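Local atomic coordinates of enoyl-CoA hydratase (Bacillus halodurans, PDB entry 3LKE), a protein that probably catalyses the addition of water to the double bond of enoyl-CoA thioesters. Residues Thr104-Asn118 and Ala122-Glu136. Numbering follows the deposited sequence.
Sequences TVALINGYAYGGGFN and ACDRRIALRRAKFLE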
loop_
_atom_site.group_PDB
_atom_site.type_symbol
_atom_site.label_atom_id
_atom_site.label_comp_id
_atom_site.label_asym_id
_atom_site.label_seq_id
_atom_site.Cartn_x
_atom_site.Cartn_y
_atom_site.Cartn_z
ATOM N N THR A 104 -9.813 3.252 -18.452
ATOM C CA THR A 104 -8.629 3.245 -19.303
ATOM C C THR A 104 -7.951 1.869 -19.297
ATOM O O THR A 104 -7.703 1.286 -18.240
ATOM C CB THR A 104 -7.637 4.342 -18.863
ATOM O OG1 THR A 104 -7.327 4.159 -17.474
ATOM C CG2 THR A 104 -8.255 5.706 -19.060
ATOM N N VAL A 105 -7.677 1.338 -20.488
ATOM C CA VAL A 105 -7.076 0.022 -20.613
ATOM C C VAL A 105 -5.919 0.073 -21.607
ATOM O O VAL A 105 -6.071 0.619 -22.698
ATOM C CB VAL A 105 -8.114 -1.000 -21.128
ATOM C CG1 VAL A 105 -7.501 -2.394 -21.229
ATOM C CG2 VAL A 105 -9.340 -1.001 -20.230
ATOM N N ALA A 106 -4.777 -0.504 -21.235
ATOM C CA ALA A 106 -3.648 -0.628 -22.153
ATOM C C ALA A 106 -3.484 -2.072 -22.594
ATOM O O ALA A 106 -3.510 -2.990 -21.780
ATOM C CB ALA A 106 -2.363 -0.109 -21.496
ATOM N N LEU A 107 -3.349 -2.279 -23.901
ATOM C CA LEU A 107 -3.171 -3.630 -24.420
ATOM C C LEU A 107 -1.722 -3.779 -24.847
ATOM O O LEU A 107 -1.312 -3.171 -25.841
ATOM C CB LEU A 107 -4.109 -3.872 -25.613
ATOM C CG LEU A 107 -5.577 -3.542 -25.341
ATOM C CD1 LEU A 107 -6.440 -3.793 -26.583
ATOM C CD2 LEU A 107 -6.067 -4.388 -24.176
ATOM N N ILE A 108 -0.956 -4.559 -24.087
ATOM C CA ILE A 108 0.468 -4.720 -24.349
ATOM C C ILE A 108 0.688 -5.971 -25.182
ATOM O O ILE A 108 0.698 -7.075 -24.648
ATOM C CB ILE A 108 1.288 -4.862 -23.051
ATOM C CG1 ILE A 108 0.869 -3.814 -22.007
ATOM C CG2 ILE A 108 2.777 -4.777 -23.358
ATOM C CD1 ILE A 108 1.044 -2.367 -22.479
ATOM N N ASN A 109 0.874 -5.783 -26.484
ATOM C CA ASN A 109 0.931 -6.913 -27.411
ATOM C C ASN A 109 2.328 -7.502 -27.573
ATOM O O ASN A 109 2.492 -8.712 -27.620
ATOM C CB ASN A 109 0.355 -6.528 -28.771
ATOM C CG ASN A 109 1.126 -5.397 -29.430
ATOM O OD1 ASN A 109 1.405 -4.383 -28.806
ATOM N ND2 ASN A 109 1.464 -5.567 -30.697
ATOM N N GLY A 110 3.330 -6.636 -27.654
ATOM C CA GLY A 110 4.709 -7.067 -27.797
ATOM C C GLY A 110 5.562 -6.373 -26.752
ATOM O O GLY A 110 5.060 -5.998 -25.688
ATOM N N TYR A 111 6.843 -6.168 -27.041
ATOM C CA TYR A 111 7.712 -5.658 -25.974
ATOM C C TYR A 111 7.378 -4.222 -25.587
ATOM O O TYR A 111 6.866 -3.440 -26.386
ATOM C CB TYR A 111 9.205 -5.861 -26.268
ATOM C CG TYR A 111 9.743 -5.182 -27.502
ATOM C CD1 TYR A 111 10.021 -3.821 -27.502
ATOM C CD2 TYR A 111 10.013 -5.910 -28.656
ATOM C CE1 TYR A 111 10.531 -3.198 -28.615
ATOM C CE2 TYR A 111 10.528 -5.291 -29.779
ATOM C CZ TYR A 111 10.783 -3.932 -29.753
ATOM O OH TYR A 111 11.288 -3.289 -30.862
ATOM N N ALA A 112 7.640 -3.901 -24.323
ATOM C CA ALA A 112 7.367 -2.579 -23.781
ATOM C C ALA A 112 8.512 -2.259 -22.842
ATOM O O ALA A 112 8.618 -2.841 -21.750
ATOM C CB ALA A 112 6.041 -2.562 -23.027
ATOM N N TYR A 113 9.388 -1.368 -23.292
ATOM C CA TYR A 113 10.598 -1.027 -22.546
ATOM C C TYR A 113 10.481 0.325 -21.880
ATOM O O TYR A 113 9.949 1.285 -22.464
ATOM C CB TYR A 113 11.805 -0.959 -23.484
ATOM C CG TYR A 113 12.127 -2.243 -24.207
ATOM C CD1 TYR A 113 11.787 -3.474 -23.669
ATOM C CD2 TYR A 113 12.800 -2.218 -25.418
ATOM C CE1 TYR A 113 12.090 -4.647 -24.323
ATOM C CE2 TYR A 113 13.104 -3.381 -26.084
ATOM C CZ TYR A 113 12.755 -4.593 -25.530
ATOM O OH TYR A 113 13.065 -5.752 -26.199
ATOM N N GLY A 114 11.049 0.415 -20.681
ATOM C CA GLY A 114 11.079 1.655 -19.940
ATOM C C GLY A 114 9.744 2.377 -19.981
ATOM O O GLY A 114 8.684 1.780 -19.746
ATOM N N GLY A 115 9.797 3.668 -20.275
ATOM C CA GLY A 115 8.609 4.490 -20.282
ATOM C C GLY A 115 7.578 4.022 -21.299
ATOM O O GLY A 115 6.409 4.380 -21.204
ATOM N N GLY A 116 8.017 3.242 -22.288
ATOM C CA GLY A 116 7.088 2.630 -23.231
ATOM C C GLY A 116 6.060 1.763 -22.520
ATOM O O GLY A 116 4.905 1.615 -22.964
ATOM N N PHE A 117 6.478 1.171 -21.407
ATOM C CA PHE A 117 5.544 0.460 -20.554
ATOM C C PHE A 117 5.043 1.365 -19.435
ATOM O O PHE A 117 3.848 1.411 -19.155
ATOM C CB PHE A 117 6.181 -0.788 -19.936
ATOM C CG PHE A 117 5.268 -1.503 -18.979
ATOM C CD1 PHE A 117 4.052 -1.998 -19.416
ATOM C CD2 PHE A 117 5.601 -1.638 -17.646
ATOM C CE1 PHE A 117 3.197 -2.656 -18.555
ATOM C CE2 PHE A 117 4.750 -2.298 -16.769
ATOM C CZ PHE A 117 3.541 -2.800 -17.225
ATOM N N ASN A 118 5.960 2.102 -18.810
ATOM C CA ASN A 118 5.621 2.797 -17.563
ATOM C C ASN A 118 4.497 3.818 -17.677
ATOM O O ASN A 118 3.705 3.964 -16.739
ATOM C CB ASN A 118 6.873 3.419 -16.939
ATOM C CG ASN A 118 7.911 2.373 -16.599
ATOM O OD1 ASN A 118 7.563 1.236 -16.315
ATOM N ND2 ASN A 118 9.191 2.751 -16.608
ATOM N N ALA A 122 -0.445 4.203 -15.608
ATOM C CA ALA A 122 -1.513 5.122 -15.240
ATOM C C ALA A 122 -2.910 4.587 -15.563
ATOM O O ALA A 122 -3.906 5.138 -15.099
ATOM C CB ALA A 122 -1.313 6.455 -15.904
ATOM N N CYS A 123 -2.979 3.526 -16.363
ATOM C CA CYS A 123 -4.275 3.000 -16.806
ATOM C C CYS A 123 -4.943 2.191 -15.703
ATOM O O CYS A 123 -4.282 1.690 -14.785
ATOM C CB CYS A 123 -4.124 2.100 -18.035
ATOM S SG CYS A 123 -3.627 2.960 -19.531
ATOM N N ASP A 124 -6.263 2.066 -15.811
ATOM C CA ASP A 124 -7.050 1.286 -14.856
ATOM C C ASP A 124 -6.759 -0.203 -14.939
ATOM O O ASP A 124 -6.851 -0.911 -13.956
ATOM C CB ASP A 124 -8.534 1.491 -15.099
ATOM C CG ASP A 124 -8.987 2.898 -14.803
ATOM O OD1 ASP A 124 -8.425 3.546 -13.882
ATOM O OD2 ASP A 124 -9.926 3.349 -15.479
ATOM N N ARG A 125 -6.426 -0.682 -16.135
ATOM C CA ARG A 125 -6.113 -2.089 -16.298
ATOM C C ARG A 125 -5.117 -2.219 -17.438
ATOM O O ARG A 125 -5.189 -1.486 -18.411
ATOM C CB ARG A 125 -7.390 -2.907 -16.582
ATOM C CG ARG A 125 -7.198 -4.416 -16.516
ATOM C CD ARG A 125 -8.551 -5.156 -16.496
ATOM N NE ARG A 125 -8.413 -6.568 -16.140
ATOM C CZ ARG A 125 -8.310 -7.032 -14.906
ATOM N NH1 ARG A 125 -8.271 -6.184 -13.876
ATOM N NH2 ARG A 125 -8.207 -8.343 -14.694
ATOM N N ARG A 126 -4.152 -3.107 -17.259
ATOM C CA ARG A 126 -3.167 -3.404 -18.278
ATOM C C ARG A 126 -3.276 -4.880 -18.590
ATOM O O ARG A 126 -3.160 -5.712 -17.695
ATOM C CB ARG A 126 -1.764 -3.089 -17.755
ATOM C CG ARG A 126 -1.425 -1.604 -17.655
ATOM C CD ARG A 126 -1.899 -0.969 -16.351
ATOM N NE ARG A 126 -1.184 -1.508 -15.197
ATOM C CZ ARG A 126 -1.452 -1.199 -13.927
ATOM N NH1 ARG A 126 -2.412 -0.338 -13.630
ATOM N NH2 ARG A 126 -0.748 -1.748 -12.953
ATOM N N ILE A 127 -3.498 -5.212 -19.860
ATOM C CA ILE A 127 -3.624 -6.606 -20.281
ATOM C C ILE A 127 -2.542 -6.877 -21.314
ATOM O O ILE A 127 -2.382 -6.095 -22.258
ATOM C CB ILE A 127 -4.990 -6.856 -20.955
ATOM C CG1 ILE A 127 -6.134 -6.547 -19.976
ATOM C CG2 ILE A 127 -5.088 -8.310 -21.443
ATOM C CD1 ILE A 127 -7.520 -6.503 -20.649
ATOM N N ALA A 128 -1.794 -7.962 -21.139
ATOM C CA ALA A 128 -0.692 -8.263 -22.055
ATOM C C ALA A 128 -0.901 -9.584 -22.797
ATOM O O ALA A 128 -1.515 -10.518 -22.272
ATOM C CB ALA A 128 0.625 -8.322 -21.282
ATOM N N LEU A 129 -0.362 -9.671 -24.009
ATOM C CA LEU A 129 -0.218 -10.972 -24.651
ATOM C C LEU A 129 0.892 -11.741 -23.923
ATOM O O LEU A 129 1.822 -11.136 -23.392
ATOM C CB LEU A 129 0.116 -10.813 -26.141
ATOM C CG LEU A 129 -1.024 -10.296 -27.030
ATOM C CD1 LEU A 129 -0.591 -10.230 -28.495
ATOM C CD2 LEU A 129 -2.252 -11.184 -26.876
ATOM N N ARG A 130 0.786 -13.068 -23.891
ATOM C CA ARG A 130 1.805 -13.915 -23.277
ATOM C C ARG A 130 3.229 -13.576 -23.733
ATOM O O ARG A 130 4.176 -13.650 -22.945
ATOM C CB ARG A 130 1.505 -15.392 -23.567
ATOM C CG ARG A 130 2.566 -16.371 -23.073
ATOM C CD ARG A 130 2.401 -16.682 -21.597
ATOM N NE ARG A 130 1.022 -17.046 -21.289
ATOM C CZ ARG A 130 0.552 -17.225 -20.061
ATOM N NH1 ARG A 130 1.347 -17.073 -19.015
ATOM N NH2 ARG A 130 -0.720 -17.553 -19.881
ATOM N N ARG A 131 3.380 -13.201 -24.998
ATOM C CA ARG A 131 4.709 -13.012 -25.569
ATOM C C ARG A 131 5.325 -11.653 -25.235
ATOM O O ARG A 131 6.485 -11.403 -25.547
ATOM C CB ARG A 131 4.692 -13.212 -27.084
ATOM C CG ARG A 131 3.781 -12.262 -27.826
ATOM C CD ARG A 131 3.851 -12.491 -29.328
ATOM N NE ARG A 131 2.892 -11.643 -30.026
ATOM C CZ ARG A 131 3.161 -10.419 -30.467
ATOM N NH1 ARG A 131 4.372 -9.905 -30.290
ATOM N NH2 ARG A 131 2.222 -9.710 -31.087
ATOM N N ALA A 132 4.545 -10.780 -24.606
ATOM C CA ALA A 132 5.056 -9.470 -24.207
ATOM C C ALA A 132 6.274 -9.601 -23.288
ATOM O O ALA A 132 6.304 -10.445 -22.396
ATOM C CB ALA A 132 3.966 -8.670 -23.518
ATOM N N LYS A 133 7.267 -8.748 -23.521
ATOM C CA LYS A 133 8.464 -8.677 -22.685
ATOM C C LYS A 133 8.613 -7.250 -22.176
ATOM O O LYS A 133 8.142 -6.309 -22.816
ATOM C CB LYS A 133 9.712 -9.081 -23.476
ATOM C CG LYS A 133 9.847 -10.577 -23.748
ATOM C CD LYS A 133 10.263 -11.331 -22.499
ATOM C CE LYS A 133 10.664 -12.774 -22.809
ATOM N NZ LYS A 133 9.523 -13.560 -23.370
ATOM N N PHE A 134 9.289 -7.106 -21.036
ATOM C CA PHE A 134 9.349 -5.847 -20.302
ATOM C C PHE A 134 10.765 -5.596 -19.814
ATOM O O PHE A 134 11.514 -6.538 -19.573
ATOM C CB PHE A 134 8.409 -5.923 -19.091
ATOM C CG PHE A 134 6.981 -6.218 -19.456
ATOM C CD1 PHE A 134 6.090 -5.183 -19.676
ATOM C CD2 PHE A 134 6.535 -7.527 -19.575
ATOM C CE1 PHE A 134 4.770 -5.440 -20.007
ATOM C CE2 PHE A 134 5.221 -7.790 -19.912
ATOM C CZ PHE A 134 4.337 -6.736 -20.127
ATOM N N LEU A 135 11.123 -4.324 -19.670
ATOM C CA LEU A 135 12.467 -3.943 -19.246
ATOM C C LEU A 135 12.463 -2.598 -18.517
ATOM O O LEU A 135 11.815 -1.657 -18.949
ATOM C CB LEU A 135 13.398 -3.880 -20.466
ATOM C CG LEU A 135 14.871 -3.511 -20.230
ATOM C CD1 LEU A 135 15.561 -4.578 -19.398
ATOM C CD2 LEU A 135 15.588 -3.316 -21.572
ATOM N N GLU A 136 13.183 -2.530 -17.399
ATOM C CA GLU A 136 13.418 -1.282 -16.680
ATOM C C GLU A 136 14.930 -1.160 -16.551
ATOM O O GLU A 136 15.542 -1.866 -15.753
ATOM C CB GLU A 136 12.792 -1.348 -15.288
ATOM C CG GLU A 136 11.329 -1.733 -15.310
ATOM C CD GLU A 136 10.432 -0.587 -15.717
ATOM O OE1 GLU A 136 10.953 0.522 -15.973
ATOM O OE2 GLU A 136 9.200 -0.790 -15.769
#
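In the spiral core of the crotonase fold, parallel strands pair in two sheets: V105 to I108 with R125 to A128 in the larger one, and A112 and Y113 with F134 and L135 in the smaller one, after a two-residue shift in register. I127 N reaches A106 O at 2.9 Å, almost exactly in line with the carbonyl, and G114 N closes the second pairing on L135 O. At the start of the strands D124 answers T104 twice: its OD2 takes T104 N from above the carboxylate plane (3.0 Å), and its own N gives to T104 OG1, which chi1 of 55° swings between backbone N and carbonyl carbon. D124 also forms a salt bridge with K216 of its own chain and a hydrogen bond with Y159 of the second subunit. A106 CB packs on C123 SG, and I108 CB on A128 CB. The edge of F134 stands over the face of F117, with planes 72° apart and CD1 above the ring centre, while I108 CG2 packs on F134 CE1 at 4.0 Å. Without the ring of F117, as with an alanine there, the edge of F134 would probably lose the face it rests on and be freer to turn. G114, at the N-cap of helix 115-118, takes a positive phi (44°) that a residue without a side chain adopts easily; its O accepts from both F117 N and N118 N. From the same helix N118 reaches across to E136, just past strand 133-135, with amide and carboxylate nearly coplanar: ND2 gives a straight bond to the syn lone pair of OE1 (2.9 Å), and OD1 lies 2.7 Å from OE2.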